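3-dehydroquinate dehydratase (Geobacillus kaustophilus, PDB 2YR1) probably catalyses the cis-dehydration of 3-dehydroquinate to 3-dehydroshikimate through a Schiff base, the third step of the chorismate pathway. Local coordinates at residues 175-180 / 186-191; 204-209 / 214-219. One frame throughout, in Å; residues are numbered along the deposited sequence.

Contact 1. Residues 175-180 / 186-191; sequences VAVMPK and LVLLQA
A small, largely apolar contact without a hydrogen bond across it, on the buried outer side of the parallel barrel, seats helix 182-198 on strand 172-177, with Val-177 and Leu-188 as its centre. CG2 of Val-177 lies 3.7 Å from CD1 of Leu-188, and the same methyl is 3.9 Å from Leu-188 CB, so one valine branch rests alongside both the root and the end of the leucine. The side chains pass alongside each other, pointing in opposing directions. With CB already directed at the strand, the trans chi1 of Leu-188 (174°) carries CD1 on to Val-177. Val-175, two residues earlier and on the same face, adds a looser edge: its carbonyl O is 4.5 Å from Leu-188 CD1. This is the first half of a beta-alpha-beta crossover in the TIM barrel, where alternate strand residues face the helices. Val-175 is one of these, and its side chain is about 6 Å, at nearest atoms, from that of Lys-174, the probable Schiff-base lysine. Around the pair, Val-177 also touches Leu-158 of helix 155-167, and Leu-188 touches Ala-207 of the next strand. Lys-180 N is hydrogen-bonded to OD2 of Asp-184, in the first turn of the helix. Another face of the helix meets the second subunit of the homodimer, where Leu-189 packs on Leu-186 of that chain.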
loop_
_atom_site.group_PDB
_atom_site.type_symbol
_atom_site.label_atom_id
_atom_site.label_comp_id
_atom_site.label_asym_id
_atom_site.label_seq_id
_atom_site.Cartn_x
_atom_site.Cartn_y
_atom_site.Cartn_z
ATOM N N VAL A 175 -9.484 2.726 -15.258
ATOM C CA VAL A 175 -8.243 2.456 -15.993
ATOM C C VAL A 175 -7.434 1.355 -15.295
ATOM O O VAL A 175 -7.222 1.402 -14.079
ATOM C CB VAL A 175 -7.300 3.697 -16.129
ATOM C CG1 VAL A 175 -7.960 4.807 -16.964
ATOM C CG2 VAL A 175 -6.937 4.223 -14.769
ATOM N N ALA A 176 -6.995 0.355 -16.054
ATOM C CA ALA A 176 -6.165 -0.699 -15.464
ATOM C C ALA A 176 -4.852 -0.801 -16.260
ATOM O O ALA A 176 -4.842 -0.623 -17.478
ATOM C CB ALA A 176 -6.921 -2.048 -15.455
ATOM N N VAL A 177 -3.743 -1.062 -15.579
ATOM C CA VAL A 177 -2.466 -1.183 -16.250
ATOM C C VAL A 177 -1.700 -2.415 -15.788
ATOM O O VAL A 177 -2.017 -3.001 -14.748
ATOM C CB VAL A 177 -1.559 0.066 -16.027
ATOM C CG1 VAL A 177 -2.217 1.315 -16.617
ATOM C CG2 VAL A 177 -1.280 0.263 -14.520
ATOM N N MET A 178 -0.708 -2.813 -16.583
ATOM C CA MET A 178 0.140 -3.968 -16.247
ATOM C C MET A 178 1.499 -3.392 -15.931
ATOM O O MET A 178 2.221 -2.927 -16.830
ATOM C CB MET A 178 0.273 -4.934 -17.415
ATOM C CG MET A 178 1.062 -6.183 -17.043
ATOM S SD MET A 178 0.103 -7.177 -15.930
ATOM C CE MET A 178 -0.414 -8.519 -17.050
ATOM N N PRO A 179 1.868 -3.380 -14.640
ATOM C CA PRO A 179 3.169 -2.827 -14.247
ATOM C C PRO A 179 4.301 -3.793 -14.585
ATOM O O PRO A 179 4.119 -4.993 -14.547
ATOM C CB PRO A 179 3.006 -2.630 -12.742
ATOM C CG PRO A 179 2.192 -3.797 -12.356
ATOM C CD PRO A 179 1.131 -3.869 -13.461
ATOM N N LYS A 180 5.468 -3.259 -14.888
ATOM C CA LYS A 180 6.609 -4.103 -15.213
ATOM C C LYS A 180 7.683 -3.807 -14.184
ATOM O O LYS A 180 8.773 -4.388 -14.204
ATOM C CB LYS A 180 7.107 -3.791 -16.627
ATOM C CG LYS A 180 6.091 -4.075 -17.722
ATOM C CD LYS A 180 5.613 -5.513 -17.678
ATOM C CE LYS A 180 4.601 -5.815 -18.773
ATOM N NZ LYS A 180 5.216 -5.736 -20.121
ATOM N N LEU A 186 3.663 2.918 -8.801
ATOM C CA LEU A 186 3.539 4.267 -8.252
ATOM C C LEU A 186 2.962 5.213 -9.337
ATOM O O LEU A 186 2.199 6.103 -9.022
ATOM C CB LEU A 186 4.910 4.746 -7.751
ATOM C CG LEU A 186 5.482 3.949 -6.557
ATOM C CD1 LEU A 186 6.801 4.563 -6.120
ATOM C CD2 LEU A 186 4.490 3.954 -5.381
ATOM N N VAL A 187 3.336 5.021 -10.606
ATOM C CA VAL A 187 2.767 5.837 -11.689
ATOM C C VAL A 187 1.216 5.693 -11.676
ATOM O O VAL A 187 0.465 6.686 -11.751
ATOM C CB VAL A 187 3.307 5.376 -13.063
ATOM C CG1 VAL A 187 2.473 5.934 -14.182
ATOM C CG2 VAL A 187 4.748 5.811 -13.200
ATOM N N LEU A 188 0.736 4.458 -11.571
ATOM C CA LEU A 188 -0.707 4.231 -11.531
ATOM C C LEU A 188 -1.375 4.926 -10.337
ATOM O O LEU A 188 -2.484 5.461 -10.458
ATOM C CB LEU A 188 -1.043 2.744 -11.463
ATOM C CG LEU A 188 -2.568 2.678 -11.284
ATOM C CD1 LEU A 188 -3.224 2.749 -12.644
ATOM C CD2 LEU A 188 -2.998 1.476 -10.516
ATOM N N LEU A 189 -0.728 4.902 -9.177
ATOM C CA LEU A 189 -1.318 5.559 -7.999
ATOM C C LEU A 189 -1.268 7.081 -8.158
ATOM O O LEU A 189 -2.215 7.792 -7.808
ATOM C CB LEU A 189 -0.575 5.135 -6.725
ATOM C CG LEU A 189 -0.681 3.650 -6.356
ATOM C CD1 LEU A 189 0.105 3.380 -5.075
ATOM C CD2 LEU A 189 -2.139 3.261 -6.176
ATOM N N GLN A 190 -0.168 7.585 -8.703
ATOM C CA GLN A 190 -0.027 9.032 -8.907
ATOM C C GLN A 190 -1.118 9.526 -9.849
ATOM O O GLN A 190 -1.712 10.575 -9.631
ATOM C CB GLN A 190 1.332 9.361 -9.529
ATOM C CG GLN A 190 2.529 8.962 -8.701
ATOM C CD GLN A 190 3.773 8.766 -9.560
ATOM O OE1 GLN A 190 4.141 9.648 -10.345
ATOM N NE2 GLN A 190 4.427 7.609 -9.416
ATOM N N ALA A 191 -1.343 8.803 -10.938
ATOM C CA ALA A 191 -2.377 9.211 -11.881
ATOM C C ALA A 191 -3.752 9.170 -11.215
ATOM O O ALA A 191 -4.617 9.993 -11.512
ATOM C CB ALA A 191 -2.380 8.301 -13.116
#

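Contact 2. Residues 204-209 / 214-219; sequences ITMAMG and ITRLAG
Strand 204-207 and helix 214-218 run nearly antiparallel, with an angle of 148° between their directions and axes 7.2 Å apart at closest approach, and the backbones come nearest at Met-206 and Thr-215. Thr-215 meets the strand through its methyl. Its CG2 is modelled 2.9 Å from the backbone N of Ala-207, unusually short and so of uncertain placement, and lies 3.9 Å from Ala-207 CB. The buried Ala-207 N has no polar partner. A chi1 of -153°, well off the ideal trans value, wedges CG2 between N and C of the threonine. A water 2.9 Å from Thr-205 OG1 also reaches Thr-215 OG1, at a doubtfully short 2.5 Å. The segments form one beta-to-alpha connection of the TIM barrel, near the substrate pocket: Arg-216 is predicted to bind 3-dehydroquinate, and the Met-206 side chain is about 4 Å, at nearest atoms, from that of Lys-174. From CG to NE the arginine is extended, and its guanidinium has Ala-207 O and Met-206 CB over one face. CG of Met-208 approaches NH2 of Arg-216 obliquely at 3.9 Å. A second water, 2.8 Å from Ala-207 O, donates to this carbonyl and to Gly-209 O, and bridges them weakly to Arg-216 NE. Outside the segments, Pro-237 O accepts a hydrogen bond from NH2 of Arg-216, and Gln-239, also predicted to bind the substrate, lies nearby.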
loop_
_atom_site.group_PDB
_atom_site.type_symbol
_atom_site.label_atom_id
_atom_site.label_comp_id
_atom_site.label_asym_id
_atom_site.label_seq_id
_atom_site.Cartn_x
_atom_site.Cartn_y
_atom_site.Cartn_z
ATOM N N ILE A 204 -11.959 4.155 -10.805
ATOM C CA ILE A 204 -11.600 2.765 -10.498
ATOM C C ILE A 204 -10.292 2.542 -11.197
ATOM O O ILE A 204 -10.228 2.602 -12.426
ATOM C CB ILE A 204 -12.580 1.731 -11.058
ATOM C CG1 ILE A 204 -13.983 1.972 -10.511
ATOM C CG2 ILE A 204 -12.115 0.301 -10.693
ATOM C CD1 ILE A 204 -15.027 1.075 -11.179
ATOM N N THR A 205 -9.238 2.290 -10.428
ATOM C CA THR A 205 -7.943 2.055 -11.038
ATOM C C THR A 205 -7.279 0.849 -10.398
ATOM O O THR A 205 -7.593 0.472 -9.257
ATOM C CB THR A 205 -6.969 3.258 -10.865
ATOM O OG1 THR A 205 -6.626 3.398 -9.487
ATOM C CG2 THR A 205 -7.574 4.568 -11.394
ATOM N N MET A 206 -6.363 0.243 -11.144
ATOM C CA MET A 206 -5.604 -0.900 -10.654
ATOM C C MET A 206 -4.394 -1.209 -11.530
ATOM O O MET A 206 -4.375 -0.909 -12.731
ATOM C CB MET A 206 -6.481 -2.170 -10.565
ATOM C CG MET A 206 -7.144 -2.592 -11.873
ATOM S SD MET A 206 -8.734 -1.756 -12.128
ATOM C CE MET A 206 -9.861 -2.818 -11.221
ATOM N N ALA A 207 -3.370 -1.762 -10.896
ATOM C CA ALA A 207 -2.179 -2.244 -11.591
ATOM C C ALA A 207 -2.447 -3.737 -11.371
ATOM O O ALA A 207 -2.725 -4.167 -10.240
ATOM C CB ALA A 207 -0.895 -1.818 -10.871
ATOM N N MET A 208 -2.408 -4.515 -12.444
ATOM C CA MET A 208 -2.681 -5.949 -12.367
ATOM C C MET A 208 -1.430 -6.708 -11.971
ATOM O O MET A 208 -0.400 -6.096 -11.727
ATOM C CB MET A 208 -3.183 -6.418 -13.728
ATOM C CG MET A 208 -4.420 -5.644 -14.179
ATOM S SD MET A 208 -4.996 -6.151 -15.799
ATOM C CE MET A 208 -3.892 -5.149 -16.851
ATOM N N GLY A 209 -1.522 -8.041 -11.911
ATOM C CA GLY A 209 -0.369 -8.849 -11.548
ATOM C C GLY A 209 0.057 -8.780 -10.084
ATOM O O GLY A 209 -0.534 -8.045 -9.276
ATOM N N ILE A 214 -0.659 -4.367 -4.280
ATOM C CA ILE A 214 -0.815 -3.253 -3.346
ATOM C C ILE A 214 -1.905 -2.292 -3.772
ATOM O O ILE A 214 -2.595 -1.706 -2.923
ATOM C CB ILE A 214 0.511 -2.441 -3.145
ATOM C CG1 ILE A 214 0.320 -1.396 -2.036
ATOM C CG2 ILE A 214 0.903 -1.710 -4.442
ATOM C CD1 ILE A 214 -0.011 -1.984 -0.645
ATOM N N THR A 215 -2.066 -2.135 -5.082
ATOM C CA THR A 215 -3.064 -1.214 -5.597
ATOM C C THR A 215 -4.505 -1.656 -5.360
ATOM O O THR A 215 -5.412 -0.819 -5.267
ATOM C CB THR A 215 -2.820 -0.936 -7.083
ATOM O OG1 THR A 215 -3.333 0.352 -7.396
ATOM C CG2 THR A 215 -3.500 -1.960 -7.958
ATOM N N ARG A 216 -4.718 -2.961 -5.240
ATOM C CA ARG A 216 -6.050 -3.494 -4.992
ATOM C C ARG A 216 -6.412 -3.365 -3.511
ATOM O O ARG A 216 -7.584 -3.371 -3.139
ATOM C CB ARG A 216 -6.113 -4.982 -5.416
ATOM C CG ARG A 216 -5.751 -5.224 -6.870
ATOM C CD ARG A 216 -5.949 -6.696 -7.263
ATOM N NE ARG A 216 -5.697 -6.964 -8.675
ATOM C CZ ARG A 216 -6.523 -6.639 -9.668
ATOM N NH1 ARG A 216 -7.666 -6.020 -9.417
ATOM N NH2 ARG A 216 -6.217 -6.950 -10.922
ATOM N N LEU A 217 -5.402 -3.229 -2.662
ATOM C CA LEU A 217 -5.642 -3.134 -1.230
ATOM C C LEU A 217 -5.550 -1.707 -0.698
ATOM O O LEU A 217 -6.113 -1.407 0.351
ATOM C CB LEU A 217 -4.630 -4.008 -0.474
ATOM C CG LEU A 217 -4.528 -5.509 -0.794
ATOM C CD1 LEU A 217 -3.306 -6.093 -0.124
ATOM C CD2 LEU A 217 -5.790 -6.238 -0.333
ATOM N N ALA A 218 -4.840 -0.836 -1.416
ATOM C CA ALA A 218 -4.643 0.536 -0.956
ATOM C C ALA A 218 -4.979 1.628 -1.960
ATOM O O ALA A 218 -4.802 2.802 -1.674
ATOM C CB ALA A 218 -3.194 0.708 -0.496
ATOM N N GLY A 219 -5.455 1.253 -3.136
ATOM C CA GLY A 219 -5.783 2.264 -4.120
ATOM C C GLY A 219 -6.842 3.238 -3.636
ATOM O O GLY A 219 -6.840 4.402 -4.038
HETATM O O HOH W 1 -5.408 1.704 -7.483
HETATM O O HOH W 2 -8.015 -0.037 -6.145
HETATM O O HOH W 3 -2.940 -6.660 -9.060
#

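From the N terminus, contact 1 comes first: the chain leaves strand 172-177 through residues 178-180, turns, and helix 182-198 folds back onto that strand. The loop is closed before contact 2 opens, so the two neither nest nor cross. After the helix the chain enters strand 203-207, completing the crossover, and helix 213-218 then returns against it. The strands of both contacts are neighbours in the barrel sheet, where Val-177 N probably bonds to Met-206 O and Val-177 O to Met-208 N. Leu-188 also packs on Thr-215, joining the two helices outside the strands. Both helices touch the second subunit, Leu-186 on its Phe-222 and Ile-214 on its Ala-218.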